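PDB 2QPW: PR domain zinc finger protein 2 from Homo sapiens, which transfers methyl groups from S-adenosylmethionine to a specific lysine of histone H3, an activity carried by the PR (SET-related) methyltransferase domain seen in this chain. Local coordinates for residues Phe60-Lys71 / Met87-Asn98; Val10-Val19 / Leu33-Ile43. All coordinates share one frame; numbering follows the deposited sequence.

Interaction 1 (Phe60-Lys71 / Met87-Asn98); sequences FVGDKKKRSQVK and MCIDATDPEKGN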
loop_
_atom_site.group_PDB
_atom_site.type_symbol
_atom_site.label_atom_id
_atom_site.label_comp_id
_atom_site.label_asym_id
_atom_site.label_seq_id
_atom_site.Cartn_x
_atom_site.Cartn_y
_atom_site.Cartn_z
ATOM N N PHE A 60 -2.152 2.548 -8.281
ATOM C CA PHE A 60 -2.658 1.305 -7.650
ATOM C C PHE A 60 -3.711 0.693 -8.570
ATOM O O PHE A 60 -4.649 1.388 -8.967
ATOM C CB PHE A 60 -3.248 1.650 -6.248
ATOM C CG PHE A 60 -3.746 0.458 -5.435
ATOM C CD1 PHE A 60 -3.004 -0.007 -4.343
ATOM C CD2 PHE A 60 -4.983 -0.150 -5.712
ATOM C CE1 PHE A 60 -3.460 -1.099 -3.562
ATOM C CE2 PHE A 60 -5.461 -1.237 -4.934
ATOM C CZ PHE A 60 -4.676 -1.723 -3.871
ATOM N N VAL A 61 -3.597 -0.605 -8.892
ATOM C CA VAL A 61 -4.644 -1.282 -9.722
ATOM C C VAL A 61 -5.225 -2.544 -9.055
ATOM O O VAL A 61 -4.622 -3.106 -8.142
ATOM C CB VAL A 61 -4.176 -1.613 -11.194
ATOM C CG1 VAL A 61 -3.553 -0.347 -11.873
ATOM C CG2 VAL A 61 -3.190 -2.802 -11.211
ATOM N N GLY A 62 -6.415 -2.939 -9.490
ATOM C CA GLY A 62 -7.109 -4.097 -8.882
ATOM C C GLY A 62 -8.425 -4.336 -9.613
ATOM O O GLY A 62 -8.805 -3.522 -10.447
ATOM N N ASP A 63 -9.090 -5.460 -9.308
ATOM C CA ASP A 63 -10.394 -5.813 -9.909
ATOM C C ASP A 63 -11.479 -4.838 -9.418
ATOM O O ASP A 63 -11.511 -4.518 -8.236
ATOM C CB ASP A 63 -10.767 -7.263 -9.498
ATOM C CG ASP A 63 -10.101 -8.347 -10.363
ATOM O OD1 ASP A 63 -9.442 -8.057 -11.413
ATOM O OD2 ASP A 63 -10.298 -9.529 -9.997
ATOM N N LYS A 64 -12.360 -4.387 -10.309
ATOM C CA LYS A 64 -13.531 -3.548 -9.912
ATOM C C LYS A 64 -14.641 -4.449 -9.345
ATOM O O LYS A 64 -15.095 -5.376 -10.039
ATOM C CB LYS A 64 -14.081 -2.811 -11.140
ATOM C CG LYS A 64 -13.393 -1.536 -11.447
ATOM C CD LYS A 64 -14.116 -0.739 -12.562
ATOM C CE LYS A 64 -13.030 -0.015 -13.356
ATOM N NZ LYS A 64 -13.527 1.182 -14.063
ATOM N N LYS A 65 -15.043 -4.210 -8.098
ATOM C CA LYS A 65 -16.079 -5.015 -7.437
ATOM C C LYS A 65 -17.016 -4.107 -6.621
ATOM O O LYS A 65 -16.621 -3.009 -6.195
ATOM C CB LYS A 65 -15.462 -6.049 -6.481
ATOM C CG LYS A 65 -14.414 -7.002 -7.112
ATOM C CD LYS A 65 -13.953 -8.012 -6.084
ATOM C CE LYS A 65 -12.853 -8.894 -6.636
ATOM N NZ LYS A 65 -12.431 -9.839 -5.585
ATOM N N LYS A 66 -18.260 -4.550 -6.415
ATOM C CA LYS A 66 -19.164 -3.809 -5.499
ATOM C C LYS A 66 -18.707 -4.007 -4.051
ATOM O O LYS A 66 -18.110 -5.038 -3.720
ATOM C CB LYS A 66 -20.619 -4.271 -5.616
ATOM C CG LYS A 66 -21.205 -4.242 -7.004
ATOM C CD LYS A 66 -22.659 -4.717 -6.952
ATOM C CE LYS A 66 -22.720 -6.243 -6.832
ATOM N NZ LYS A 66 -24.113 -6.668 -6.521
ATOM N N ARG A 67 -19.016 -3.032 -3.188
ATOM C CA ARG A 67 -18.636 -3.143 -1.758
ATOM C C ARG A 67 -19.061 -4.475 -1.132
ATOM O O ARG A 67 -18.333 -5.040 -0.286
ATOM C CB ARG A 67 -19.185 -1.959 -0.944
ATOM C CG ARG A 67 -18.745 -1.936 0.545
ATOM C CD ARG A 67 -17.256 -1.535 0.684
ATOM N NE ARG A 67 -16.569 -2.052 1.881
ATOM C CZ ARG A 67 -16.019 -3.270 1.993
ATOM N NH1 ARG A 67 -16.096 -4.138 0.995
ATOM N NH2 ARG A 67 -15.401 -3.636 3.118
ATOM N N SER A 68 -20.244 -4.974 -1.519
ATOM C CA SER A 68 -20.780 -6.220 -0.946
ATOM C C SER A 68 -19.985 -7.487 -1.332
ATOM O O SER A 68 -20.219 -8.567 -0.771
ATOM C CB SER A 68 -22.275 -6.370 -1.285
ATOM O OG SER A 68 -22.495 -6.508 -2.684
ATOM N N GLN A 69 -19.069 -7.365 -2.290
ATOM C CA GLN A 69 -18.246 -8.501 -2.762
ATOM C C GLN A 69 -16.828 -8.511 -2.183
ATOM O O GLN A 69 -16.102 -9.502 -2.325
ATOM C CB GLN A 69 -18.078 -8.420 -4.286
ATOM C CG GLN A 69 -19.347 -8.482 -5.117
ATOM C CD GLN A 69 -19.055 -8.357 -6.611
ATOM O OE1 GLN A 69 -18.750 -7.259 -7.129
ATOM N NE2 GLN A 69 -19.141 -9.488 -7.321
ATOM N N VAL A 70 -16.395 -7.403 -1.590
ATOM C CA VAL A 70 -15.028 -7.331 -1.037
ATOM C C VAL A 70 -15.057 -7.714 0.450
ATOM O O VAL A 70 -15.984 -7.353 1.156
ATOM C CB VAL A 70 -14.364 -5.962 -1.319
ATOM C CG1 VAL A 70 -12.924 -5.918 -0.787
ATOM C CG2 VAL A 70 -14.357 -5.709 -2.836
ATOM N N LYS A 71 -14.042 -8.455 0.901
ATOM C CA LYS A 71 -14.032 -9.079 2.245
ATOM C C LYS A 71 -12.995 -8.494 3.227
ATOM O O LYS A 71 -12.939 -8.904 4.399
ATOM C CB LYS A 71 -13.817 -10.595 2.116
ATOM C CG LYS A 71 -13.564 -11.129 0.679
ATOM C CD LYS A 71 -12.119 -10.932 0.141
ATOM C CE LYS A 71 -11.946 -9.673 -0.739
ATOM N NZ LYS A 71 -11.226 -9.968 -1.998
ATOM N N MET A 87 -17.031 1.977 -6.612
ATOM C CA MET A 87 -16.491 0.660 -6.824
ATOM C C MET A 87 -15.250 0.426 -5.941
ATOM O O MET A 87 -14.557 1.383 -5.592
ATOM C CB MET A 87 -16.250 0.455 -8.338
ATOM C CG MET A 87 -17.657 0.598 -9.147
ATOM S SD MET A 87 -18.753 -0.818 -8.911
ATOM C CE MET A 87 -17.699 -1.927 -9.582
ATOM N N CYS A 88 -15.045 -0.811 -5.506
ATOM C CA CYS A 88 -13.805 -1.175 -4.792
ATOM C C CYS A 88 -12.800 -1.644 -5.832
ATOM O O CYS A 88 -13.159 -2.408 -6.750
ATOM C CB CYS A 88 -14.060 -2.313 -3.800
ATOM S SG CYS A 88 -15.184 -1.853 -2.479
ATOM N N ILE A 89 -11.549 -1.196 -5.695
ATOM C CA ILE A 89 -10.434 -1.605 -6.572
ATOM C C ILE A 89 -9.621 -2.610 -5.730
ATOM O O ILE A 89 -8.930 -2.192 -4.785
ATOM C CB ILE A 89 -9.599 -0.361 -6.934
ATOM C CG1 ILE A 89 -10.485 0.738 -7.572
ATOM C CG2 ILE A 89 -8.423 -0.733 -7.866
ATOM C CD1 ILE A 89 -11.347 0.271 -8.830
ATOM N N ASP A 90 -9.776 -3.900 -6.030
ATOM C CA ASP A 90 -9.402 -4.974 -5.099
ATOM C C ASP A 90 -8.165 -5.739 -5.592
ATOM O O ASP A 90 -8.214 -6.411 -6.639
ATOM C CB ASP A 90 -10.569 -5.969 -4.944
ATOM C CG ASP A 90 -10.310 -7.017 -3.871
ATOM O OD1 ASP A 90 -9.357 -6.854 -3.072
ATOM O OD2 ASP A 90 -11.098 -7.996 -3.804
ATOM N N ALA A 91 -7.069 -5.621 -4.839
ATOM C CA ALA A 91 -5.809 -6.304 -5.148
ATOM C C ALA A 91 -5.525 -7.419 -4.135
ATOM O O ALA A 91 -4.375 -7.857 -3.990
ATOM C CB ALA A 91 -4.626 -5.297 -5.207
ATOM N N THR A 92 -6.557 -7.887 -3.429
ATOM C CA THR A 92 -6.399 -9.040 -2.511
ATOM C C THR A 92 -5.659 -10.216 -3.195
ATOM O O THR A 92 -4.743 -10.811 -2.601
ATOM C CB THR A 92 -7.766 -9.504 -1.877
ATOM O OG1 THR A 92 -8.353 -8.419 -1.150
ATOM C CG2 THR A 92 -7.557 -10.645 -0.919
ATOM N N ASP A 93 -6.045 -10.511 -4.446
ATOM C CA ASP A 93 -5.327 -11.469 -5.312
ATOM C C ASP A 93 -4.162 -10.708 -5.984
ATOM O O ASP A 93 -4.379 -9.816 -6.795
ATOM C CB ASP A 93 -6.299 -12.023 -6.377
ATOM C CG ASP A 93 -5.631 -12.988 -7.358
ATOM O OD1 ASP A 93 -4.385 -13.160 -7.293
ATOM O OD2 ASP A 93 -6.382 -13.546 -8.214
ATOM N N PRO A 94 -2.911 -11.042 -5.628
ATOM C CA PRO A 94 -1.814 -10.199 -6.153
ATOM C C PRO A 94 -1.595 -10.258 -7.682
ATOM O O PRO A 94 -0.990 -9.342 -8.247
ATOM C CB PRO A 94 -0.573 -10.732 -5.439
ATOM C CG PRO A 94 -0.894 -12.111 -5.038
ATOM C CD PRO A 94 -2.421 -12.163 -4.801
ATOM N N GLU A 95 -2.097 -11.304 -8.331
ATOM C CA GLU A 95 -2.134 -11.369 -9.801
ATOM C C GLU A 95 -2.959 -10.262 -10.461
ATOM O O GLU A 95 -2.824 -10.022 -11.670
ATOM C CB GLU A 95 -2.666 -12.747 -10.254
ATOM C CG GLU A 95 -1.739 -13.918 -9.859
ATOM C CD GLU A 95 -0.530 -14.130 -10.811
ATOM O OE1 GLU A 95 -0.345 -13.402 -11.811
ATOM O OE2 GLU A 95 0.247 -15.072 -10.536
ATOM N N LYS A 96 -3.828 -9.597 -9.688
ATOM C CA LYS A 96 -4.711 -8.554 -10.207
ATOM C C LYS A 96 -4.188 -7.161 -9.868
ATOM O O LYS A 96 -4.788 -6.165 -10.265
ATOM C CB LYS A 96 -6.145 -8.702 -9.645
ATOM C CG LYS A 96 -6.863 -10.053 -10.014
ATOM C CD LYS A 96 -6.734 -10.438 -11.503
ATOM C CE LYS A 96 -7.459 -11.761 -11.802
ATOM N NZ LYS A 96 -8.930 -11.574 -11.640
ATOM N N GLY A 97 -3.088 -7.097 -9.118
ATOM C CA GLY A 97 -2.501 -5.800 -8.696
ATOM C C GLY A 97 -1.027 -5.622 -9.077
ATOM O O GLY A 97 -0.503 -6.333 -9.957
ATOM N N ASN A 98 -0.373 -4.627 -8.478
ATOM C CA ASN A 98 1.057 -4.386 -8.716
ATOM C C ASN A 98 1.803 -4.190 -7.383
ATOM O O ASN A 98 1.271 -4.543 -6.285
ATOM C CB ASN A 98 1.312 -3.224 -9.695
ATOM C CG ASN A 98 0.639 -1.926 -9.245
ATOM O OD1 ASN A 98 0.613 -1.605 -8.049
ATOM N ND2 ASN A 98 0.004 -1.227 -10.189
HETATM O O HOH W 1 -2.152 -2.783 -6.800
#

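Interaction 2 (Val10-Val19 / Leu33-Ile43); sequences VAATETLAEV and LFPSAVDKTRI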
loop_
_atom_site.group_PDB
_atom_site.type_symbol
_atom_site.label_atom_id
_atom_site.label_comp_id
_atom_site.label_asym_id
_atom_site.label_seq_id
_atom_site.Cartn_x
_atom_site.Cartn_y
_atom_site.Cartn_z
ATOM N N VAL A 10 1.179 -19.042 14.146
ATOM C CA VAL A 10 0.694 -18.203 13.038
ATOM C C VAL A 10 0.108 -19.104 11.940
ATOM O O VAL A 10 0.697 -20.140 11.589
ATOM C CB VAL A 10 1.768 -17.208 12.507
ATOM C CG1 VAL A 10 2.324 -16.375 13.673
ATOM C CG2 VAL A 10 2.901 -17.908 11.833
ATOM N N ALA A 11 -1.048 -18.710 11.418
ATOM C CA ALA A 11 -1.810 -19.569 10.493
ATOM C C ALA A 11 -1.384 -19.470 9.029
ATOM O O ALA A 11 -1.591 -20.418 8.265
ATOM C CB ALA A 11 -3.295 -19.300 10.623
ATOM N N ALA A 12 -0.800 -18.331 8.644
ATOM C CA ALA A 12 -0.421 -18.061 7.246
ATOM C C ALA A 12 0.821 -17.149 7.176
ATOM O O ALA A 12 0.953 -16.201 7.960
ATOM C CB ALA A 12 -1.607 -17.409 6.509
ATOM N N THR A 13 1.738 -17.458 6.266
ATOM C CA THR A 13 2.916 -16.613 6.040
ATOM C C THR A 13 3.082 -16.319 4.545
ATOM O O THR A 13 2.956 -17.231 3.713
ATOM C CB THR A 13 4.202 -17.287 6.573
ATOM O OG1 THR A 13 4.057 -17.578 7.974
ATOM C CG2 THR A 13 5.404 -16.376 6.382
ATOM N N GLU A 14 3.364 -15.059 4.200
ATOM C CA GLU A 14 3.637 -14.672 2.818
ATOM C C GLU A 14 5.117 -14.335 2.693
ATOM O O GLU A 14 5.597 -13.414 3.379
ATOM C CB GLU A 14 2.792 -13.436 2.484
ATOM C CG GLU A 14 2.953 -12.881 1.092
ATOM C CD GLU A 14 2.248 -11.532 0.985
ATOM O OE1 GLU A 14 2.673 -10.562 1.674
ATOM O OE2 GLU A 14 1.233 -11.470 0.244
ATOM N N THR A 15 5.843 -15.051 1.822
ATOM C CA THR A 15 7.286 -14.803 1.607
ATOM C C THR A 15 7.625 -14.192 0.235
ATOM O O THR A 15 6.747 -14.098 -0.618
ATOM C CB THR A 15 8.112 -16.090 1.822
ATOM O OG1 THR A 15 8.031 -16.915 0.641
ATOM C CG2 THR A 15 7.560 -16.848 3.027
ATOM N N LEU A 16 8.881 -13.768 0.022
ATOM C CA LEU A 16 9.267 -13.230 -1.297
ATOM C C LEU A 16 9.038 -14.235 -2.429
ATOM O O LEU A 16 8.680 -13.857 -3.564
ATOM C CB LEU A 16 10.715 -12.685 -1.335
ATOM C CG LEU A 16 11.019 -11.326 -0.740
ATOM C CD1 LEU A 16 12.551 -11.092 -0.686
ATOM C CD2 LEU A 16 10.309 -10.177 -1.511
ATOM N N ALA A 17 9.217 -15.520 -2.115
ATOM C CA ALA A 17 8.989 -16.568 -3.102
ATOM C C ALA A 17 7.585 -16.556 -3.694
ATOM O O ALA A 17 7.424 -16.986 -4.832
ATOM C CB ALA A 17 9.322 -17.947 -2.515
ATOM N N GLU A 18 6.574 -16.063 -2.960
ATOM C CA GLU A 18 5.195 -16.061 -3.477
ATOM C C GLU A 18 4.712 -14.818 -4.242
ATOM O O GLU A 18 3.542 -14.750 -4.646
ATOM C CB GLU A 18 4.143 -16.394 -2.424
ATOM C CG GLU A 18 4.514 -16.314 -1.012
ATOM C CD GLU A 18 5.264 -17.544 -0.535
ATOM O OE1 GLU A 18 5.562 -17.593 0.670
ATOM O OE2 GLU A 18 5.568 -18.451 -1.346
ATOM N N VAL A 19 5.576 -13.832 -4.409
ATOM C CA VAL A 19 5.164 -12.628 -5.125
ATOM C C VAL A 19 5.157 -12.999 -6.632
ATOM O O VAL A 19 6.089 -13.704 -7.078
ATOM C CB VAL A 19 6.142 -11.476 -4.862
ATOM C CG1 VAL A 19 5.751 -10.219 -5.684
ATOM C CG2 VAL A 19 6.211 -11.173 -3.352
ATOM N N LEU A 33 11.022 -5.022 -2.465
ATOM C CA LEU A 33 10.131 -5.856 -1.618
ATOM C C LEU A 33 10.931 -6.677 -0.603
ATOM O O LEU A 33 11.977 -7.264 -0.959
ATOM C CB LEU A 33 9.288 -6.806 -2.500
ATOM C CG LEU A 33 8.388 -6.148 -3.558
ATOM C CD1 LEU A 33 7.459 -7.218 -4.130
ATOM C CD2 LEU A 33 7.548 -5.018 -2.962
ATOM N N PHE A 34 10.451 -6.737 0.645
ATOM C CA PHE A 34 11.167 -7.408 1.726
ATOM C C PHE A 34 10.191 -7.560 2.878
ATOM O O PHE A 34 9.311 -6.705 3.031
ATOM C CB PHE A 34 12.410 -6.574 2.169
ATOM C CG PHE A 34 13.442 -7.384 2.910
ATOM C CD1 PHE A 34 14.225 -8.315 2.238
ATOM C CD2 PHE A 34 13.568 -7.266 4.286
ATOM C CE1 PHE A 34 15.137 -9.099 2.921
ATOM C CE2 PHE A 34 14.503 -8.039 4.983
ATOM C CZ PHE A 34 15.272 -8.958 4.293
ATOM N N PRO A 35 10.300 -8.658 3.692
ATOM C CA PRO A 35 9.367 -8.780 4.838
ATOM C C PRO A 35 9.094 -7.467 5.625
ATOM O O PRO A 35 10.040 -6.701 5.909
ATOM C CB PRO A 35 10.054 -9.848 5.718
ATOM C CG PRO A 35 10.704 -10.744 4.728
ATOM C CD PRO A 35 11.189 -9.840 3.589
ATOM N N SER A 36 7.826 -7.195 5.953
ATOM C CA SER A 36 7.440 -5.957 6.652
ATOM C C SER A 36 7.937 -6.000 8.098
ATOM O O SER A 36 7.953 -7.069 8.672
ATOM C CB SER A 36 5.913 -5.829 6.697
ATOM O OG SER A 36 5.544 -4.610 7.337
ATOM N N ALA A 37 8.378 -4.883 8.657
ATOM C CA ALA A 37 8.720 -4.853 10.105
ATOM C C ALA A 37 7.462 -4.663 10.955
ATOM O O ALA A 37 7.412 -5.083 12.136
ATOM C CB ALA A 37 9.739 -3.723 10.395
ATOM N N VAL A 38 6.456 -4.002 10.384
ATOM C CA VAL A 38 5.136 -3.846 11.051
ATOM C C VAL A 38 4.401 -5.202 11.258
ATOM O O VAL A 38 3.813 -5.420 12.309
ATOM C CB VAL A 38 4.244 -2.787 10.319
ATOM C CG1 VAL A 38 2.900 -2.673 10.959
ATOM C CG2 VAL A 38 4.912 -1.413 10.364
ATOM N N ASP A 39 4.469 -6.110 10.273
ATOM C CA ASP A 39 3.912 -7.465 10.336
ATOM C C ASP A 39 4.861 -8.379 9.557
ATOM O O ASP A 39 4.798 -8.474 8.334
ATOM C CB ASP A 39 2.479 -7.518 9.775
ATOM C CG ASP A 39 1.882 -8.931 9.789
ATOM O OD1 ASP A 39 2.562 -9.889 10.229
ATOM O OD2 ASP A 39 0.719 -9.090 9.355
ATOM N N LYS A 40 5.790 -9.025 10.270
ATOM C CA LYS A 40 6.811 -9.797 9.568
ATOM C C LYS A 40 6.262 -11.066 8.919
ATOM O O LYS A 40 7.008 -11.727 8.228
ATOM C CB LYS A 40 8.028 -10.103 10.446
ATOM C CG LYS A 40 7.706 -10.635 11.792
ATOM C CD LYS A 40 9.013 -10.957 12.589
ATOM C CE LYS A 40 9.672 -9.732 13.237
ATOM N NZ LYS A 40 8.852 -9.075 14.277
ATOM N N THR A 41 4.974 -11.371 9.108
ATOM C CA THR A 41 4.343 -12.545 8.432
ATOM C C THR A 41 3.900 -12.200 6.999
ATOM O O THR A 41 3.426 -13.090 6.239
ATOM C CB THR A 41 3.143 -13.149 9.228
ATOM O OG1 THR A 41 2.014 -12.265 9.155
ATOM C CG2 THR A 41 3.543 -13.435 10.694
ATOM N N ARG A 42 4.056 -10.917 6.628
ATOM C CA ARG A 42 3.776 -10.460 5.240
ATOM C C ARG A 42 4.911 -9.658 4.574
ATOM O O ARG A 42 5.844 -9.185 5.250
ATOM C CB ARG A 42 2.409 -9.738 5.123
ATOM C CG ARG A 42 2.204 -8.506 5.961
ATOM C CD ARG A 42 0.944 -7.722 5.515
ATOM N NE ARG A 42 1.250 -6.955 4.289
ATOM C CZ ARG A 42 0.476 -6.013 3.742
ATOM N NH1 ARG A 42 0.881 -5.393 2.636
ATOM N NH2 ARG A 42 -0.665 -5.658 4.302
ATOM N N ILE A 43 4.851 -9.541 3.243
ATOM C CA ILE A 43 5.830 -8.765 2.501
ATOM C C ILE A 43 5.438 -7.300 2.564
ATOM O O ILE A 43 4.241 -6.972 2.510
ATOM C CB ILE A 43 5.966 -9.285 1.026
ATOM C CG1 ILE A 43 6.556 -10.718 1.028
ATOM C CG2 ILE A 43 6.778 -8.328 0.180
ATOM C CD1 ILE A 43 7.965 -10.824 1.769
HETATM O O HOH W 2 1.562 -8.110 1.600
HETATM O O HOH W 3 7.224 -12.549 5.500
#

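Interaction 1 (Phe60-Lys71 / Met87-Asn98)
K65 and C88 form an antiparallel hydrogen-bonded pair that joins edge strand 63-65 to strand 85-90 in a three-stranded sheet of the PR/SET domain. The evidence is a reciprocal exchange, K65 N to C88 O at 2.9 Å and C88 N to K65 O at 2.8 Å; D63 and D90 exchange two more bonds. The short strand axes lie 4.7 Å apart at 149°. Packing is tight beside C88, where V70 CG2 meets its CB at 3.5 Å while the sulfur rests against R67 CA and CD. On the other sheet face, K64 and I89 run side by side, and I89 CG2 sits 3.4 Å from G62 N. The solvent side is looser and ionic: K96 NZ reaches the syn lone pair of D63 OD2. D90, by contrast, is a buried carboxylate whose two oxygens are satisfied by four donors. T92 N and OG1 both donate to OD1, the former closing an Asx turn. OD2 takes K71 NZ at 2.7 Å on its syn lone pair and, on the anti side, the extended K65 chain's NZ at 2.9 Å, 26° out of the carboxylate plane.

Interaction 2 (Val10-Val19 / Leu33-Ile43)
E14 is bonded to T41 through its backbone and to I43 through its side chain. Its N donates to T41 O at 2.8 Å with an almost straight N-H...O angle of 179°. Its carboxylate then takes the N-H of I43: OE1 accepts at 2.9 Å through the anti lone pair. CG lies anti to the backbone N (chi1 179°) and the chain stays extended, which carries the carboxylate past R42 CB to that amide. Water 2 donates to both E14 OE1 and I43 O, and water 3 likewise joins E14 O to K40 O, so two solvent bridges supplement the direct bonds.

The apolar end is packed by L16, whose CD2 touches L33 CB at 3.7 Å and whose CG meets I43 CD1 at about a right angle between the side chains. V19 CG1 adds a contact to L33 CD1 at 3.8 Å.

In the next shell, T41 N closes an Asx turn on D39 OD1, and T41 OG1 donates to the same oxygen from the same face, within the type I turn D39-R42 that presents T41 O. E14 OE2 forms a salt bridge with R101, a second hold on the carboxylate. The N-terminal segment thus lies along the connection between antiparallel strands 31-35 and 43-47, with V19 and L33 both packing on L24 of helix 21-25.

In the fold
The two contacts come in series along the chain: interaction 2 closes at I43 before interaction 1 opens at F60. Their centres are about 20 Å apart and their nearest atoms about 5 Å, without touching. Interaction 2 lays the N-terminal loop against the two-stranded 31-35/43-47 hairpin, whereas interaction 1 lies in the three-stranded sheet 63-65/85-90/76-81. R101 provides an indirect connection, since it pairs with E14 of interaction 2 and hydrogen-bonds to the carbonyls of A91 and T92 in interaction 1. The fold has three separate sheets, and these contacts involve two of them, with the N-terminal segment tied to the first and, through R101, to the segment following strand 85-90.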